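Local coordinates for protein Atp-dependent DNA ligase (Psychromonas sp., PDB 4D05) that probably seals nicks in duplex DNA, using ATP to form an enzyme-adenylate intermediate, as a minimal-type bacterial DNA ligase, at residues A[4-16]-A[163-175]. Numbering follows the deposited sequence.
With AMP (adenosine monophosphate), chain H; SO4 (sulfate ion), chain F.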
ATOM      1  N   PRO A   4     -10.554 -11.652  -9.418  1.00  9.45           N
ATOM      2  CA  PRO A   4     -10.504 -10.925 -10.680  1.00  9.58           C
ATOM      3  C   PRO A   4      -9.092 -10.828 -11.249  1.00 12.86           C
ATOM      4  O   PRO A   4      -8.131 -10.939 -10.498  1.00 11.06           O
ATOM      5  CB  PRO A   4     -11.070  -9.544 -10.300  1.00 11.45           C
ATOM      6  CG  PRO A   4     -10.858  -9.416  -8.843  1.00 10.94           C
ATOM      7  CD  PRO A   4     -10.909 -10.791  -8.281  1.00  9.71           C
ATOM      8  N   PRO A   5      -8.991 -10.596 -12.566  1.00 15.00           N
ATOM      9  CA  PRO A   5      -7.755 -10.622 -13.368  1.00 16.42           C
ATOM     10  C   PRO A   5      -7.073  -9.297 -13.222  1.00 14.21           C
ATOM     11  O   PRO A   5      -7.149  -8.431 -14.095  1.00 14.84           O
ATOM     12  CB  PRO A   5      -8.268 -10.813 -14.793  1.00 17.94           C
ATOM     13  CG  PRO A   5      -9.565 -10.069 -14.784  1.00 18.21           C
ATOM     14  CD  PRO A   5     -10.165 -10.286 -13.404  1.00 17.56           C
ATOM     15  N   ILE A   6      -6.418  -9.128 -12.085  1.00 16.06           N
ATOM     16  CA  ILE A   6      -5.834  -7.843 -11.745  1.00 17.40           C
ATOM     17  C   ILE A   6      -4.293  -7.770 -11.667  1.00 16.46           C
ATOM     18  O   ILE A   6      -3.587  -8.760 -11.379  1.00 17.93           O
ATOM     19  CB  ILE A   6      -6.473  -7.325 -10.462  1.00 16.01           C
ATOM     20  CG1 ILE A   6      -6.249  -8.289  -9.287  1.00 17.96           C
ATOM     21  CG2 ILE A   6      -7.911  -7.143 -10.713  1.00 12.36           C
ATOM     22  CD1 ILE A   6      -6.629  -7.728  -7.943  1.00 16.25           C
ATOM     23  N   GLN A   7      -3.779  -6.568 -11.911  1.00 14.45           N
ATOM     24  CA  GLN A   7      -2.335  -6.316 -11.859  1.00 12.72           C
ATOM     25  C   GLN A   7      -1.966  -5.999 -10.471  1.00 13.24           C
ATOM     26  O   GLN A   7      -2.727  -5.276  -9.822  1.00 16.12           O
ATOM     27  CB  GLN A   7      -1.980  -5.089 -12.691  1.00 10.72           C
ATOM     28  CG  GLN A   7      -0.501  -4.771 -12.732  1.00  9.19           C
ATOM     29  CD  GLN A   7      -0.219  -3.895 -13.961  1.00  9.65           C
ATOM     30  OE1 GLN A   7       0.309  -4.331 -14.972  1.00 14.02           O
ATOM     31  NE2 GLN A   7      -0.616  -2.705 -13.878  1.00  9.49           N
ATOM     32  N   LEU A   8      -0.818  -6.513 -10.018  1.00 11.81           N
ATOM     33  CA  LEU A   8      -0.324  -6.271  -8.678  1.00 16.89           C
ATOM     34  C   LEU A   8       1.022  -5.510  -8.627  1.00 18.34           C
ATOM     35  O   LEU A   8       1.905  -5.629  -9.506  1.00 17.40           O
ATOM     36  CB  LEU A   8      -0.168  -7.578  -7.887  1.00 18.85           C
ATOM     37  CG  LEU A   8      -1.314  -8.594  -7.885  1.00 21.38           C
ATOM     38  CD1 LEU A   8      -0.845  -9.772  -7.057  1.00 25.12           C
ATOM     39  CD2 LEU A   8      -2.655  -8.016  -7.327  1.00 22.08           C
ATOM     40  N   ALA A   9       1.165  -4.721  -7.563  1.00 18.03           N
ATOM     41  CA  ALA A   9       2.320  -3.827  -7.439  1.00 16.91           C
ATOM     42  C   ALA A   9       3.506  -4.512  -6.794  1.00 17.81           C
ATOM     43  O   ALA A   9       3.356  -5.373  -5.901  1.00 20.39           O
ATOM     44  CB  ALA A   9       1.957  -2.619  -6.631  1.00 15.69           C
ATOM     45  N   THR A  10       4.687  -4.087  -7.224  1.00 13.70           N
ATOM     46  CA  THR A  10       5.962  -4.425  -6.565  1.00 15.28           C
ATOM     47  C   THR A  10       6.490  -3.266  -5.696  1.00 13.55           C
ATOM     48  O   THR A  10       5.824  -2.256  -5.580  1.00 13.95           O
ATOM     49  CB  THR A  10       7.023  -4.792  -7.594  1.00 15.68           C
ATOM     50  OG1 THR A  10       7.142  -3.744  -8.573  1.00 17.44           O
ATOM     51  CG2 THR A  10       6.642  -6.119  -8.284  1.00 19.47           C
ATOM     52  N   ASN A  11       7.660  -3.426  -5.059  1.00 12.59           N
ATOM     53  CA  ASN A  11       8.200  -2.338  -4.230  1.00 14.76           C
ATOM     54  C   ASN A  11       9.051  -1.339  -4.982  1.00 12.12           C
ATOM     55  O   ASN A  11       9.703  -1.682  -5.959  1.00 14.10           O
ATOM     56  CB  ASN A  11       9.020  -2.879  -3.074  1.00 19.59           C
ATOM     57  CG  ASN A  11       8.166  -3.509  -2.028  1.00 23.28           C
ATOM     58  OD1 ASN A  11       6.989  -3.194  -1.899  1.00 24.20           O
ATOM     59  ND2 ASN A  11       8.753  -4.404  -1.260  1.00 25.42           N
ATOM     60  N   TYR A  12       9.011  -0.094  -4.526  1.00 12.23           N
ATOM     61  CA  TYR A  12       9.850   0.969  -5.063  1.00 10.84           C
ATOM     62  C   TYR A  12      11.325   0.540  -5.158  1.00 11.74           C
ATOM     63  O   TYR A  12      11.859  -0.142  -4.254  1.00 14.45           O
ATOM     64  CB  TYR A  12       9.721   2.199  -4.162  1.00 12.75           C
ATOM     65  CG  TYR A  12      10.606   3.332  -4.565  1.00 11.98           C
ATOM     66  CD1 TYR A  12      10.281   4.138  -5.642  1.00 12.68           C
ATOM     67  CD2 TYR A  12      11.765   3.602  -3.865  1.00 11.23           C
ATOM     68  CE1 TYR A  12      11.092   5.149  -6.042  1.00 12.86           C
ATOM     69  CE2 TYR A  12      12.588   4.609  -4.243  1.00 11.68           C
ATOM     70  CZ  TYR A  12      12.238   5.400  -5.329  1.00 13.95           C
ATOM     71  OH  TYR A  12      13.047   6.426  -5.705  1.00 17.68           O
ATOM     72  N   ARG A  13      11.950   0.900  -6.272  1.00 12.13           N
ATOM     73  CA  ARG A  13      13.381   0.682  -6.531  1.00 14.84           C
ATOM     74  C   ARG A  13      14.083   2.014  -6.767  1.00 14.44           C
ATOM     75  O   ARG A  13      13.606   2.824  -7.548  1.00 15.16           O
ATOM     76  CB  ARG A  13      13.553  -0.248  -7.736  1.00 16.27           C
ATOM     77  CG  ARG A  13      12.892  -1.626  -7.530  1.00 19.47           C
ATOM     78  CD  ARG A  13      12.975  -2.529  -8.774  1.00 24.37           C
ATOM     79  NE  ARG A  13      11.961  -2.190  -9.791  1.00 32.64           N
ATOM     80  CZ  ARG A  13      12.207  -1.554 -10.930  1.00 36.26           C
ATOM     81  NH1 ARG A  13      13.452  -1.176 -11.243  1.00 40.99           N
ATOM     82  NH2 ARG A  13      11.208  -1.301 -11.775  1.00 32.89           N
ATOM     83  N   GLN A  14      15.218   2.234  -6.092  1.00 17.55           N
ATOM     84  CA  GLN A  14      15.938   3.514  -6.155  1.00 20.81           C
ATOM     85  C   GLN A  14      16.431   3.900  -7.527  1.00 21.50           C
ATOM     86  O   GLN A  14      16.558   5.091  -7.834  1.00 23.00           O
ATOM     87  CB  GLN A  14      17.189   3.497  -5.246  1.00 24.77           C
ATOM     88  CG  GLN A  14      16.918   3.230  -3.822  1.00 30.86           C
ATOM     89  CD  GLN A  14      18.103   3.585  -2.946  1.00 33.95           C
ATOM     90  OE1 GLN A  14      19.217   3.832  -3.436  1.00 34.36           O
ATOM     91  NE2 GLN A  14      17.870   3.620  -1.642  1.00 34.32           N
ATOM     92  N   ASP A  15      16.763   2.916  -8.346  1.00 19.89           N
ATOM     93  CA  ASP A  15      17.486   3.237  -9.564  1.00 21.46           C
ATOM     94  C   ASP A  15      16.569   3.406 -10.778  1.00 21.56           C
ATOM     95  O   ASP A  15      16.991   3.250 -11.913  1.00 27.79           O
ATOM     96  CB  ASP A  15      18.566   2.198  -9.842  1.00 28.56           C
ATOM     97  CG  ASP A  15      18.003   0.886 -10.287  1.00 36.23           C
ATOM     98  OD1 ASP A  15      16.852   0.575  -9.902  1.00 41.20           O
ATOM     99  OD2 ASP A  15      18.710   0.169 -11.030  1.00 39.95           O
ATOM    100  N   ILE A  16      15.321   3.754 -10.554  1.00 17.22           N
ATOM    101  CA  ILE A  16      14.432   4.027 -11.689  1.00 16.36           C
ATOM    102  C   ILE A  16      14.666   5.432 -12.250  1.00 15.57           C
ATOM    103  O   ILE A  16      15.270   6.295 -11.602  1.00 18.37           O
ATOM    104  CB  ILE A  16      12.968   3.914 -11.265  1.00 15.92           C
ATOM    105  CG1 ILE A  16      12.688   4.898 -10.116  1.00 17.47           C
ATOM    106  CG2 ILE A  16      12.668   2.461 -10.852  1.00 15.49           C
ATOM    107  CD1 ILE A  16      11.208   4.940  -9.670  1.00 19.03           C
ATOM    108  N   LEU A 163       2.230  -1.936 -20.180  1.00  7.04           N
ATOM    109  CA  LEU A 163       1.044  -2.627 -20.666  1.00  7.66           C
ATOM    110  C   LEU A 163       0.473  -3.466 -19.520  1.00  7.92           C
ATOM    111  O   LEU A 163       1.232  -4.057 -18.747  1.00  7.92           O
ATOM    112  CB  LEU A 163       1.440  -3.540 -21.823  1.00  9.33           C
ATOM    113  CG  LEU A 163       1.940  -2.808 -23.067  1.00 10.28           C
ATOM    114  CD1 LEU A 163       2.355  -3.796 -24.148  1.00 15.40           C
ATOM    115  CD2 LEU A 163       0.868  -1.870 -23.609  1.00 10.55           C
ATOM    116  N   TYR A 164      -0.850  -3.582 -19.445  1.00  6.39           N
ATOM    117  CA  TYR A 164      -1.471  -4.251 -18.309  1.00  6.57           C
ATOM    118  C   TYR A 164      -1.106  -5.731 -18.265  1.00  9.07           C
ATOM    119  O   TYR A 164      -1.171  -6.421 -19.286  1.00  8.99           O
ATOM    120  CB  TYR A 164      -2.994  -4.127 -18.393  1.00  6.76           C
ATOM    121  CG  TYR A 164      -3.679  -4.402 -17.063  1.00  8.20           C
ATOM    122  CD1 TYR A 164      -3.884  -3.375 -16.163  1.00  8.70           C
ATOM    123  CD2 TYR A 164      -4.134  -5.683 -16.722  1.00 10.05           C
ATOM    124  CE1 TYR A 164      -4.509  -3.591 -14.928  1.00 11.23           C
ATOM    125  CE2 TYR A 164      -4.745  -5.899 -15.506  1.00  9.74           C
ATOM    126  CZ  TYR A 164      -4.939  -4.840 -14.622  1.00 11.32           C
ATOM    127  OH  TYR A 164      -5.547  -5.022 -13.373  1.00 13.05           O
ATOM    128  N   GLN A 165      -0.733  -6.201 -17.074  1.00 10.09           N
ATOM    129  CA  GLN A 165      -0.366  -7.607 -16.857  1.00 12.77           C
ATOM    130  C   GLN A 165      -1.111  -8.106 -15.644  1.00 15.53           C
ATOM    131  O   GLN A 165      -1.191  -7.374 -14.651  1.00 15.04           O
ATOM    132  CB  GLN A 165       1.131  -7.717 -16.571  1.00 19.48           C
ATOM    133  CG  GLN A 165       2.005  -7.277 -17.664  1.00 29.49           C
ATOM    134  CD  GLN A 165       3.459  -7.525 -17.316  1.00 32.73           C
ATOM    135  OE1 GLN A 165       3.859  -7.374 -16.177  1.00 34.84           O
ATOM    136  NE2 GLN A 165       4.241  -7.927 -18.290  1.00 37.97           N
ATOM    137  N   THR A 166      -1.665  -9.328 -15.725  1.00 15.82           N
ATOM    138  CA  THR A 166      -2.520  -9.868 -14.661  1.00 18.80           C
ATOM    139  C   THR A 166      -1.655 -10.606 -13.653  1.00 20.15           C
ATOM    140  O   THR A 166      -1.785 -11.806 -13.471  1.00 21.18           O
ATOM    141  CB  THR A 166      -3.606 -10.803 -15.220  1.00 19.40           C
ATOM    142  OG1 THR A 166      -3.016 -11.944 -15.881  1.00 20.90           O
ATOM    143  CG2 THR A 166      -4.463 -10.040 -16.192  1.00 20.96           C
ATOM    144  N   LYS A 167      -0.719  -9.876 -13.058  1.00 21.94           N
ATOM    145  CA  LYS A 167       0.222 -10.470 -12.125  1.00 25.26           C
ATOM    146  C   LYS A 167       0.966  -9.366 -11.429  1.00 20.65           C
ATOM    147  O   LYS A 167       0.619  -8.219 -11.616  1.00 17.27           O
ATOM    148  CB  LYS A 167       1.224 -11.339 -12.871  1.00 29.23           C
ATOM    149  CG  LYS A 167       2.076 -10.572 -13.826  1.00 30.70           C
ATOM    150  CD  LYS A 167       3.230 -11.445 -14.292  1.00 35.03           C
ATOM    151  CE  LYS A 167       2.739 -12.809 -14.752  1.00 40.58           C
ATOM    152  NZ  LYS A 167       3.828 -13.645 -15.343  1.00 44.63           N
ATOM    153  N   ARG A 168       2.011  -9.698 -10.655  1.00 20.70           N
ATOM    154  CA  ARG A 168       2.868  -8.654 -10.084  1.00 22.24           C
ATOM    155  C   ARG A 168       3.556  -7.985 -11.260  1.00 20.66           C
ATOM    156  O   ARG A 168       3.837  -8.624 -12.274  1.00 23.65           O
ATOM    157  CB  ARG A 168       3.886  -9.207  -9.055  1.00 27.55           C
ATOM    158  CG  ARG A 168       3.231  -9.749  -7.801  1.00 32.13           C
ATOM    159  CD  ARG A 168       3.711  -9.118  -6.470  1.00 35.96           C
ATOM    160  NE  ARG A 168       2.878  -9.603  -5.359  1.00 36.61           N
ATOM    161  CZ  ARG A 168       2.004  -8.871  -4.659  1.00 36.77           C
ATOM    162  NH1 ARG A 168       1.845  -7.561  -4.879  1.00 36.48           N
ATOM    163  NH2 ARG A 168       1.301  -9.446  -3.678  1.00 34.70           N
ATOM    164  N   SER A 169       3.708  -6.673 -11.170  1.00 16.85           N
ATOM    165  CA  SER A 169       4.358  -5.923 -12.216  1.00 16.00           C
ATOM    166  C   SER A 169       5.486  -5.005 -11.679  1.00 15.83           C
ATOM    167  O   SER A 169       5.300  -4.254 -10.728  1.00 16.30           O
ATOM    168  CB  SER A 169       3.329  -5.090 -12.959  1.00 15.32           C
ATOM    169  OG  SER A 169       4.005  -4.137 -13.806  1.00 16.68           O
ATOM    170  N   ARG A 170       6.656  -5.069 -12.311  1.00 15.74           N
ATOM    171  CA  ARG A 170       7.740  -4.171 -11.991  1.00 13.83           C
ATOM    172  C   ARG A 170       7.488  -2.719 -12.435  1.00 14.47           C
ATOM    173  O   ARG A 170       8.173  -1.798 -12.003  1.00 15.65           O
ATOM    174  CB  ARG A 170       8.998  -4.632 -12.671  1.00 16.88           C
ATOM    175  CG  ARG A 170       9.580  -5.906 -12.098  1.00 27.18           C
ATOM    176  CD  ARG A 170      10.842  -6.339 -12.855  1.00 33.59           C
ATOM    177  NE  ARG A 170      11.986  -5.425 -12.690  1.00 37.66           N
ATOM    178  CZ  ARG A 170      12.835  -5.452 -11.660  1.00 39.47           C
ATOM    179  NH1 ARG A 170      12.671  -6.319 -10.663  1.00 41.83           N
ATOM    180  NH2 ARG A 170      13.846  -4.598 -11.611  1.00 39.13           N
ATOM    181  N   ASP A 171       6.521  -2.537 -13.321  1.00 11.40           N
ATOM    182  CA  ASP A 171       6.179  -1.217 -13.800  1.00  8.03           C
ATOM    183  C   ASP A 171       5.209  -0.493 -12.864  1.00  7.22           C
ATOM    184  O   ASP A 171       4.925   0.678 -13.067  1.00  7.57           O
ATOM    185  CB  ASP A 171       5.554  -1.314 -15.152  1.00 13.59           C
ATOM    186  CG  ASP A 171       6.553  -1.622 -16.218  1.00 18.67           C
ATOM    187  OD1 ASP A 171       7.762  -1.320 -16.045  1.00 22.28           O
ATOM    188  OD2 ASP A 171       6.119  -2.201 -17.198  1.00 22.05           O
ATOM    189  N   LEU A 172       4.676  -1.204 -11.871  1.00  6.23           N
ATOM    190  CA  LEU A 172       3.787  -0.619 -10.892  1.00  6.59           C
ATOM    191  C   LEU A 172       4.416  -0.807  -9.518  1.00  7.74           C
ATOM    192  O   LEU A 172       4.593  -1.938  -9.095  1.00  9.62           O
ATOM    193  CB  LEU A 172       2.421  -1.338 -10.928  1.00  6.65           C
ATOM    194  CG  LEU A 172       1.358  -0.809  -9.968  1.00  9.18           C
ATOM    195  CD1 LEU A 172       0.950   0.630 -10.267  1.00  7.59           C
ATOM    196  CD2 LEU A 172       0.106  -1.690  -9.933  1.00 10.34           C
HETATM  197  N   MSE A 173       4.754   0.276  -8.849  1.00  6.47           N
HETATM  198  CA  MSE A 173       5.469   0.195  -7.573  1.00  6.41           C
HETATM  199  C   MSE A 173       4.791   0.966  -6.429  1.00  6.68           C
HETATM  200  O   MSE A 173       4.241   2.036  -6.637  1.00  6.18           O
HETATM  201  CB  MSE A 173       6.876   0.740  -7.744  1.00  7.69           C
HETATM  202  CG  MSE A 173       7.752  -0.087  -8.649  1.00 11.19           C
HETATM  203 SE   MSE A 173       9.476   0.761  -8.990  1.00 14.54          SE
HETATM  204  CE  MSE A 173       8.855   2.032 -10.286  1.00 15.44           C
ATOM    205  N   LYS A 174       4.881   0.390  -5.230  1.00  7.40           N
ATOM    206  CA  LYS A 174       4.412   1.014  -4.004  1.00  8.32           C
ATOM    207  C   LYS A 174       5.558   1.772  -3.405  1.00  7.55           C
ATOM    208  O   LYS A 174       6.656   1.254  -3.320  1.00  7.61           O
ATOM    209  CB  LYS A 174       4.012  -0.031  -2.933  1.00 12.20           C
ATOM    210  CG  LYS A 174       3.055  -1.047  -3.376  1.00 15.91           C
ATOM    211  CD  LYS A 174       2.870  -2.144  -2.287  1.00 17.13           C
ATOM    212  CE  LYS A 174       1.724  -3.013  -2.671  1.00 21.25           C
ATOM    213  NZ  LYS A 174       1.283  -3.850  -1.534  1.00 21.04           N
ATOM    214  N   LEU A 175       5.272   2.958  -2.891  1.00  5.31           N
ATOM    215  CA  LEU A 175       6.271   3.728  -2.144  1.00  5.90           C
ATOM    216  C   LEU A 175       5.673   4.192  -0.825  1.00  5.96           C
ATOM    217  O   LEU A 175       4.797   5.068  -0.775  1.00  5.75           O
ATOM    218  CB  LEU A 175       6.753   4.912  -2.988  1.00  7.04           C
ATOM    219  CG  LEU A 175       7.637   5.909  -2.253  1.00  6.43           C
ATOM    220  CD1 LEU A 175       8.849   5.262  -1.641  1.00  8.52           C
ATOM    221  CD2 LEU A 175       8.058   7.011  -3.231  1.00  8.10           C
TER
HETATM  222  P   AMP H1263      -0.636  -1.180   0.118  1.00 19.70           P
HETATM  223  O1P AMP H1263       0.634  -1.950   0.343  1.00 21.39           O
HETATM  224  O2P AMP H1263      -1.876  -1.295   0.985  1.00 21.02           O
HETATM  225  O5' AMP H1263      -0.992  -1.339  -1.420  1.00 16.59           O
HETATM  226  C5' AMP H1263      -2.082  -0.553  -1.843  1.00 19.09           C
HETATM  227  C4' AMP H1263      -2.963  -1.451  -2.657  1.00 15.89           C
HETATM  228  O4' AMP H1263      -4.067  -0.743  -3.177  1.00 13.75           O
HETATM  229  C3' AMP H1263      -2.144  -1.956  -3.796  1.00 21.57           C
HETATM  230  O3' AMP H1263      -2.463  -3.355  -3.869  1.00 23.92           O
HETATM  231  C2' AMP H1263      -2.654  -1.199  -4.988  1.00 20.08           C
HETATM  232  O2' AMP H1263      -2.640  -2.245  -5.962  1.00 22.04           O
HETATM  233  C1' AMP H1263      -4.010  -0.550  -4.578  1.00 14.59           C
HETATM  234  N9  AMP H1263      -3.972   0.946  -4.719  1.00 11.38           N
HETATM  235  C8  AMP H1263      -4.308   1.931  -3.839  1.00  8.92           C
HETATM  236  N7  AMP H1263      -4.091   3.176  -4.333  1.00  8.16           N
HETATM  237  C5  AMP H1263      -3.654   2.971  -5.597  1.00  5.99           C
HETATM  238  C6  AMP H1263      -3.185   3.840  -6.680  1.00  4.91           C
HETATM  239  N6  AMP H1263      -3.205   5.171  -6.520  1.00  5.95           N
HETATM  240  N1  AMP H1263      -2.805   3.232  -7.810  1.00  6.63           N
HETATM  241  C2  AMP H1263      -2.736   1.902  -7.957  1.00  7.36           C
HETATM  242  N3  AMP H1263      -3.122   1.049  -7.024  1.00  7.24           N
HETATM  243  C4  AMP H1263      -3.577   1.527  -5.841  1.00  7.09           C
HETATM  244  S   SO4 F1261      -1.217  -6.135  -2.800  0.77 40.40           S
HETATM  245  O1  SO4 F1261      -1.287  -5.244  -1.636  0.77 36.87           O
HETATM  246  O2  SO4 F1261      -2.548  -6.336  -3.405  0.77 39.69           O
HETATM  247  O3  SO4 F1261      -0.360  -5.553  -3.840  0.77 41.77           O
HETATM  248  O4  SO4 F1261      -0.679  -7.439  -2.380  0.77 36.02           O
HETATM  249  O   HOH W   1       2.724  -3.683 -16.320  1.00 14.69           O
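Strand 8-11 pairs with strands 168-169 and 173-175 in the mixed sheet of the ligase's nucleotide-binding domain, parallel to both, and strand 173-175 carries Lys174 into the AMP pocket. Two pairings follow in turn: Leu8 N bonds Lys167 O (2.7 Å) and Ser169 N bonds Leu8 O; past the type I turn from Ser169 to Leu172, Thr10 N bonds Leu172 O and Lys174 N bonds Thr10 O. Just before the strands, Gln7 and Tyr164 run alongside one another in opposite directions. Gln7 CB sits over the ring face, 3.9 Å from the Tyr164 ring centroid, while Gln7 N donates to Tyr164 OH. With CG anti to the backbone N (chi1 -178°), the Gln7 side chain brings OE1 to Gln165 N (3.0 Å), and a water gives OE1 a second donor. At the turn, the guanidinium groups of Arg13 and Arg170 stack, centres 4.0 Å apart and planes at 27°. Arg13 NH2 makes a 3.1 Å bond to Arg170 O, which lies in the Arg13 guanidinium plane. Replacing Arg13 with an alanine would probably leave Arg170 O without this donor and the Arg170 guanidinium unstacked, freer to turn. On the ligand side, Leu8 CD1 covers one face of the Arg168 guanidinium, whose NH1 reaches Ala9 O (2.8 Å) and, with NH2, holds a sulfate, probably from the crystallisation liquor. Extended Lys174 places NZ 2.7 Å from AMP O1P and also bonds sulfate O1. Lys174, Arg168 and Lys42 thus gather positive charge around the sulfate, consistent with an anion site beside the nucleotide.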